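Local atomic coordinates of DNA polymerase (Bacillus phage phi29, PDB entry 1XHX), a protein that replicates viral DNA from a protein primer, coupling strand displacement and high processivity with a 3'-5' exonuclease that proofreads the growing strand. Residues A[506-511]-A[520-525]; A[485-490]-A[502-507]. The protein carries 2 engineered substitutions. One frame throughout, in Å; residues are numbered along the deposited sequence.

How the contacts relate
Both contacts use strand 499-509, which passes from contact 2 into contact 1; Met-506 and Lys-507 belong to both but touch across contact 1 alone. The contact centres lie about 10 Å apart. Contact 2 joins this strand to 483-489, an outermost strand of the palm sheet that carries the catalytic magnesium ligand Asp-249. Contact 1 pairs the strand's far end with the start of strand 523-530. Between them, Lys-525 N lies 2.8 Å from Ile-504 O, a probable hydrogen bond, and the rings of Tyr-521 and Tyr-505 meet edge-to-face. Lys-529, which stabilises the primer terminus, has its side chain about 6 Å from that of Gln-502 and about 7 Å from that of Lys-525.

Contact 1: A[506-511]-A[520-525]; sequences MKEVDG and DYTDIK
Met-506 turns its CG beside its own backbone N, opposite the carbonyl carbon (chi1 -56°), and two further bends curl the thioether against Lys-525, whose CG stands anti to its backbone N (chi1 169°). Met-506 CG consequently presses on Lys-525 CB at 3.3 Å, while the thioether crosses the Lys-525 chain at a slant, with Met-506 SD and CE each 4.0 Å from Lys-525 CD. The backbones pair as antiparallel strands. Met-506 and Asp-523 form a hydrogen-bonded pair: Met-506 N gives to Asp-523 O at 2.8 Å, the donor standing above the carbonyl plane, and Asp-523 N returns a bond to Met-506 O at 2.9 Å. That same oxygen takes a second N-H, from Thr-522 N at 2.7 Å and in the carbonyl plane. Thr-522 and Asp-523 thus both face one residue, the signature of a classic beta bulge at the start of strand 523-530. Tyr-521 brings its CB within 3.4 Å of Met-506 O. Thr-522 OG1 faces Glu-508, 3.8 Å from its CG, the two side chains crossing at about a right angle. One residue on from Met-506, Lys-507 crosses Asp-520 at about a right angle, its NZ in a salt bridge with Asp-520 OD2, but the carboxylate oxygen is placed too close to the lysine chain for its details to be trusted. Val-514, on strand 512-515, bonds to the backbone of Lys-507. The contact combines three backbone hydrogen bonds, two of them gripping one carbonyl, with the packing of the Met-506 side chain on Lys-525. Glu-508 OE2 and Asp-523 OD2 stand 4.2 Å apart with nearly coplanar carboxylates, a proximity that may disfavour full charge on both, though solvent at this exposed edge of the protein could ease it.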
loop_
_atom_site.group_PDB
_atom_site.type_symbol
_atom_site.label_atom_id
_atom_site.label_comp_id
_atom_site.label_asym_id
_atom_site.label_seq_id
_atom_site.Cartn_x
_atom_site.Cartn_y
_atom_site.Cartn_z
ATOM N N MET A 506 7.779 -22.114 -17.533
ATOM C CA MET A 506 8.967 -21.891 -16.711
ATOM C C MET A 506 10.154 -22.708 -17.231
ATOM O O MET A 506 9.985 -23.824 -17.726
ATOM C CB MET A 506 8.689 -22.288 -15.255
ATOM C CG MET A 506 7.498 -21.595 -14.597
ATOM S SD MET A 506 7.707 -19.808 -14.416
ATOM C CE MET A 506 8.904 -19.728 -13.053
ATOM N N LYS A 507 11.353 -22.147 -17.120
ATOM C CA LYS A 507 12.562 -22.834 -17.551
ATOM C C LYS A 507 13.634 -22.753 -16.463
ATOM O O LYS A 507 13.702 -21.777 -15.715
ATOM C CB LYS A 507 13.092 -22.230 -18.854
ATOM C CG LYS A 507 13.532 -20.789 -18.742
ATOM C CD LYS A 507 14.099 -20.293 -20.057
ATOM C CE LYS A 507 14.510 -18.833 -19.962
ATOM N NZ LYS A 507 14.992 -18.289 -21.265
ATOM N N GLU A 508 14.466 -23.787 -16.381
ATOM C CA GLU A 508 15.534 -23.845 -15.388
ATOM C C GLU A 508 16.798 -23.130 -15.841
ATOM O O GLU A 508 17.280 -23.345 -16.952
ATOM C CB GLU A 508 15.876 -25.299 -15.062
ATOM C CG GLU A 508 14.825 -26.019 -14.232
ATOM C CD GLU A 508 15.185 -27.473 -13.957
ATOM O OE1 GLU A 508 16.395 -27.789 -13.910
ATOM O OE2 GLU A 508 14.260 -28.297 -13.771
ATOM N N VAL A 509 17.328 -22.281 -14.967
ATOM C CA VAL A 509 18.549 -21.528 -15.234
ATOM C C VAL A 509 19.319 -21.354 -13.927
ATOM O O VAL A 509 18.770 -20.873 -12.934
ATOM C CB VAL A 509 18.240 -20.133 -15.812
ATOM C CG1 VAL A 509 19.527 -19.353 -15.999
ATOM C CG2 VAL A 509 17.513 -20.267 -17.137
ATOM N N ASP A 510 20.587 -21.757 -13.934
ATOM C CA ASP A 510 21.441 -21.656 -12.757
ATOM C C ASP A 510 20.813 -22.324 -11.535
ATOM O O ASP A 510 20.917 -21.821 -10.415
ATOM C CB ASP A 510 21.754 -20.186 -12.448
ATOM C CG ASP A 510 22.473 -19.487 -13.593
ATOM O OD1 ASP A 510 23.277 -20.150 -14.283
ATOM O OD2 ASP A 510 22.245 -18.274 -13.794
ATOM N N GLY A 511 20.155 -23.457 -11.762
ATOM C CA GLY A 511 19.534 -24.197 -10.675
ATOM C C GLY A 511 18.239 -23.640 -10.106
ATOM O O GLY A 511 17.814 -24.054 -9.024
ATOM N N ASP A 520 11.020 -22.511 -25.242
ATOM C CA ASP A 520 12.067 -22.781 -24.266
ATOM C C ASP A 520 11.532 -22.789 -22.845
ATOM O O ASP A 520 11.489 -21.750 -22.179
ATOM C CB ASP A 520 13.165 -21.727 -24.398
ATOM C CG ASP A 520 14.230 -21.857 -23.334
ATOM O OD1 ASP A 520 14.607 -23.000 -22.999
ATOM O OD2 ASP A 520 14.703 -20.813 -22.840
ATOM N N TYR A 521 11.124 -23.968 -22.391
ATOM C CA TYR A 521 10.586 -24.134 -21.053
ATOM C C TYR A 521 10.707 -25.596 -20.669
ATOM O O TYR A 521 10.795 -26.456 -21.532
ATOM C CB TYR A 521 9.121 -23.720 -21.022
ATOM C CG TYR A 521 8.170 -24.742 -21.603
ATOM C CD1 TYR A 521 7.466 -25.619 -20.776
ATOM C CD2 TYR A 521 7.960 -24.823 -22.978
ATOM C CE1 TYR A 521 6.571 -26.547 -21.305
ATOM C CE2 TYR A 521 7.071 -25.748 -23.520
ATOM C CZ TYR A 521 6.378 -26.607 -22.679
ATOM O OH TYR A 521 5.492 -27.522 -23.213
ATOM N N THR A 522 10.705 -25.869 -19.370
ATOM C CA THR A 522 10.822 -27.228 -18.870
ATOM C C THR A 522 9.675 -27.548 -17.929
ATOM O O THR A 522 9.392 -28.716 -17.662
ATOM C CB THR A 522 12.141 -27.426 -18.103
ATOM O OG1 THR A 522 12.153 -26.583 -16.941
ATOM C CG2 THR A 522 13.326 -27.071 -18.994
ATOM N N ASP A 523 9.018 -26.507 -17.426
ATOM C CA ASP A 523 7.907 -26.683 -16.502
ATOM C C ASP A 523 6.761 -25.722 -16.742
ATOM O O ASP A 523 6.869 -24.769 -17.513
ATOM C CB ASP A 523 8.385 -26.509 -15.058
ATOM C CG ASP A 523 8.924 -27.788 -14.464
ATOM O OD1 ASP A 523 8.132 -28.743 -14.306
ATOM O OD2 ASP A 523 10.137 -27.838 -14.157
ATOM N N ILE A 524 5.657 -25.996 -16.063
ATOM C CA ILE A 524 4.469 -25.166 -16.138
ATOM C C ILE A 524 4.116 -24.835 -14.693
ATOM O O ILE A 524 3.786 -25.726 -13.906
ATOM C CB ILE A 524 3.293 -25.912 -16.809
ATOM C CG1 ILE A 524 3.622 -26.185 -18.279
ATOM C CG2 ILE A 524 2.014 -25.088 -16.697
ATOM C CD1 ILE A 524 3.784 -24.939 -19.120
ATOM N N LYS A 525 4.216 -23.555 -14.346
ATOM C CA LYS A 525 3.918 -23.106 -12.994
ATOM C C LYS A 525 2.507 -22.559 -12.882
ATOM O O LYS A 525 2.164 -21.571 -13.526
ATOM C CB LYS A 525 4.909 -22.027 -12.564
ATOM C CG LYS A 525 4.533 -21.310 -11.275
ATOM C CD LYS A 525 5.426 -20.098 -11.083
ATOM C CE LYS A 525 4.932 -19.201 -9.964
ATOM N NZ LYS A 525 5.755 -17.960 -9.885
#

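Contact 2: A[485-490]-A[502-507]; sequences HESTFK and QDIYMK
Gln-502 opens the segment by bringing its amide NE2 obliquely to the Phe-489 ring, 3.4 Å from Phe-489 CD2, the amide and ring planes 36° apart. The same NE2 is hydrogen-bonded to Tyr-494 OH, a bond that would limit rotation of the amide. Asp-503 contributes its backbone, its O accepting Lys-490 N at 2.9 Å and also receiving a CA-H contact from Phe-489. Its carboxylate is engaged outside the pair, in a salt bridge from OD2 to Arg-491 NE. Ile-504 then pairs with Phe-489 in antiparallel, non-hydrogen-bonded register. Its two branches divide the opposing strand: CD1 touches Phe-489 CB at 3.9 Å, whereas CG2 rests on Ser-487 CB at 4.0 Å. Tyr-505 sends its N-H almost straight to Thr-488 O, 3.0 Å away. With CG beside that N and opposite the carbonyl carbon (chi1 -72°), the ring is carried toward the same oxygen, which Tyr-505 CD1 meets at the ring edge at 3.1 Å. Tyr-505 CD1 also lies 3.8 Å from Thr-488 CG2, and beyond it the ring passes the Phe-489 to Lys-490 peptide. Tyr-505 OH reaches Lys-490 CG at 3.5 Å and is hydrogen-bonded to Glu-244 OE2. A water bridges Thr-488 N and Tyr-505 O. The axes of the short strand segments lie 112° apart, the pairing amounts to a single bridge, and the chain turns a corner at Lys-490. Strand 483-489 flanks strand 245-250 of the palm sheet, where Glu-486 and Ser-487 form a classic beta bulge opposite Val-247; strand 499-509 lies in the adjoining curled sheet between strands 491-496 and 523-530, with Ile-524 and Phe-526 packing on Asp-503 and Pro-518 packing on Tyr-505.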
loop_
_atom_site.group_PDB
_atom_site.type_symbol
_atom_site.label_atom_id
_atom_site.label_comp_id
_atom_site.label_asym_id
_atom_site.label_seq_id
_atom_site.Cartn_x
_atom_site.Cartn_y
_atom_site.Cartn_z
ATOM N N HIS A 485 8.473 -7.706 -20.918
ATOM C CA HIS A 485 7.726 -8.939 -21.143
ATOM C C HIS A 485 7.985 -9.759 -19.876
ATOM O O HIS A 485 9.074 -10.303 -19.679
ATOM C CB HIS A 485 8.271 -9.664 -22.377
ATOM C CG HIS A 485 7.573 -10.953 -22.682
ATOM N ND1 HIS A 485 8.037 -11.842 -23.628
ATOM C CD2 HIS A 485 6.455 -11.510 -22.158
ATOM C CE1 HIS A 485 7.237 -12.893 -23.671
ATOM N NE2 HIS A 485 6.270 -12.717 -22.788
ATOM N N GLU A 486 6.982 -9.829 -19.012
ATOM C CA GLU A 486 7.128 -10.528 -17.751
ATOM C C GLU A 486 6.923 -12.033 -17.805
ATOM O O GLU A 486 7.662 -12.780 -17.170
ATOM C CB GLU A 486 6.176 -9.923 -16.711
ATOM C CG GLU A 486 6.269 -10.580 -15.339
ATOM C CD GLU A 486 5.368 -9.929 -14.307
ATOM O OE1 GLU A 486 4.132 -9.929 -14.507
ATOM O OE2 GLU A 486 5.896 -9.417 -13.295
ATOM N N SER A 487 5.919 -12.484 -18.546
ATOM C CA SER A 487 5.658 -13.914 -18.614
ATOM C C SER A 487 4.782 -14.320 -19.788
ATOM O O SER A 487 4.168 -13.480 -20.458
ATOM C CB SER A 487 5.014 -14.382 -17.313
ATOM O OG SER A 487 3.748 -13.773 -17.135
ATOM N N THR A 488 4.744 -15.626 -20.031
ATOM C CA THR A 488 3.963 -16.205 -21.111
ATOM C C THR A 488 3.238 -17.413 -20.540
ATOM O O THR A 488 3.857 -18.260 -19.897
ATOM C CB THR A 488 4.874 -16.663 -22.263
ATOM O OG1 THR A 488 5.644 -15.549 -22.726
ATOM C CG2 THR A 488 4.044 -17.216 -23.421
ATOM N N PHE A 489 1.933 -17.495 -20.766
ATOM C CA PHE A 489 1.164 -18.609 -20.238
ATOM C C PHE A 489 0.542 -19.479 -21.324
ATOM O O PHE A 489 0.251 -19.015 -22.429
ATOM C CB PHE A 489 0.094 -18.102 -19.259
ATOM C CG PHE A 489 -0.853 -17.088 -19.848
ATOM C CD1 PHE A 489 -1.912 -17.490 -20.664
ATOM C CD2 PHE A 489 -0.712 -15.734 -19.555
ATOM C CE1 PHE A 489 -2.826 -16.550 -21.173
ATOM C CE2 PHE A 489 -1.617 -14.792 -20.058
ATOM C CZ PHE A 489 -2.674 -15.201 -20.868
ATOM N N LYS A 490 0.364 -20.751 -20.985
ATOM C CA LYS A 490 -0.182 -21.761 -21.877
ATOM C C LYS A 490 -1.702 -21.749 -21.814
ATOM O O LYS A 490 -2.375 -22.153 -22.761
ATOM C CB LYS A 490 0.368 -23.132 -21.470
ATOM C CG LYS A 490 -0.033 -24.285 -22.369
ATOM C CD LYS A 490 0.566 -25.589 -21.858
ATOM C CE LYS A 490 0.255 -26.760 -22.785
ATOM N NZ LYS A 490 0.836 -26.581 -24.153
ATOM N N GLN A 502 -3.316 -18.763 -14.094
ATOM C CA GLN A 502 -2.533 -19.016 -15.299
ATOM C C GLN A 502 -1.565 -20.181 -15.099
ATOM O O GLN A 502 -1.215 -20.521 -13.969
ATOM C CB GLN A 502 -1.701 -17.799 -15.710
ATOM C CG GLN A 502 -2.402 -16.447 -15.653
ATOM C CD GLN A 502 -1.427 -15.280 -15.792
ATOM O OE1 GLN A 502 -0.400 -15.220 -15.129
ATOM N NE2 GLN A 502 -1.585 -14.242 -16.596
ATOM N N ASP A 503 -1.145 -20.797 -16.181
ATOM C CA ASP A 503 -0.162 -21.869 -16.206
ATOM C C ASP A 503 1.016 -21.244 -16.935
ATOM O O ASP A 503 1.054 -21.218 -18.161
ATOM C CB ASP A 503 -0.659 -23.094 -16.988
ATOM C CG ASP A 503 -1.470 -24.055 -16.131
ATOM O OD1 ASP A 503 -1.215 -24.134 -14.908
ATOM O OD2 ASP A 503 -2.348 -24.749 -16.684
ATOM N N ILE A 504 1.966 -20.723 -16.171
ATOM C CA ILE A 504 3.129 -20.043 -16.730
ATOM C C ILE A 504 4.249 -20.961 -17.216
ATOM O O ILE A 504 4.629 -21.910 -16.531
ATOM C CB ILE A 504 3.728 -19.081 -15.682
ATOM C CG1 ILE A 504 2.619 -18.224 -15.070
ATOM C CG2 ILE A 504 4.821 -18.210 -16.298
ATOM C CD1 ILE A 504 2.020 -17.209 -16.021
ATOM N N TYR A 505 4.778 -20.671 -18.401
ATOM C CA TYR A 505 5.892 -21.444 -18.934
ATOM C C TYR A 505 7.116 -21.101 -18.088
ATOM O O TYR A 505 7.455 -19.925 -17.949
ATOM C CB TYR A 505 6.197 -21.056 -20.382
ATOM C CG TYR A 505 5.191 -21.523 -21.402
ATOM C CD1 TYR A 505 4.229 -20.648 -21.913
ATOM C CD2 TYR A 505 5.214 -22.837 -21.880
ATOM C CE1 TYR A 505 3.316 -21.069 -22.874
ATOM C CE2 TYR A 505 4.307 -23.267 -22.838
ATOM C CZ TYR A 505 3.359 -22.380 -23.331
ATOM O OH TYR A 505 2.446 -22.810 -24.265
ATOM N N MET A 506 7.779 -22.114 -17.533
ATOM C CA MET A 506 8.967 -21.891 -16.711
ATOM C C MET A 506 10.154 -22.708 -17.231
ATOM O O MET A 506 9.985 -23.824 -17.726
ATOM C CB MET A 506 8.689 -22.288 -15.255
ATOM C CG MET A 506 7.498 -21.595 -14.597
ATOM S SD MET A 506 7.707 -19.808 -14.416
ATOM C CE MET A 506 8.904 -19.728 -13.053
ATOM N N LYS A 507 11.353 -22.147 -17.120
ATOM C CA LYS A 507 12.562 -22.834 -17.551
ATOM C C LYS A 507 13.634 -22.753 -16.463
ATOM O O LYS A 507 13.702 -21.777 -15.715
ATOM C CB LYS A 507 13.092 -22.230 -18.854
ATOM C CG LYS A 507 13.532 -20.789 -18.742
ATOM C CD LYS A 507 14.099 -20.293 -20.057
ATOM C CE LYS A 507 14.510 -18.833 -19.962
ATOM N NZ LYS A 507 14.992 -18.289 -21.265
HETATM O O HOH W 1 6.885 -17.039 -18.733
#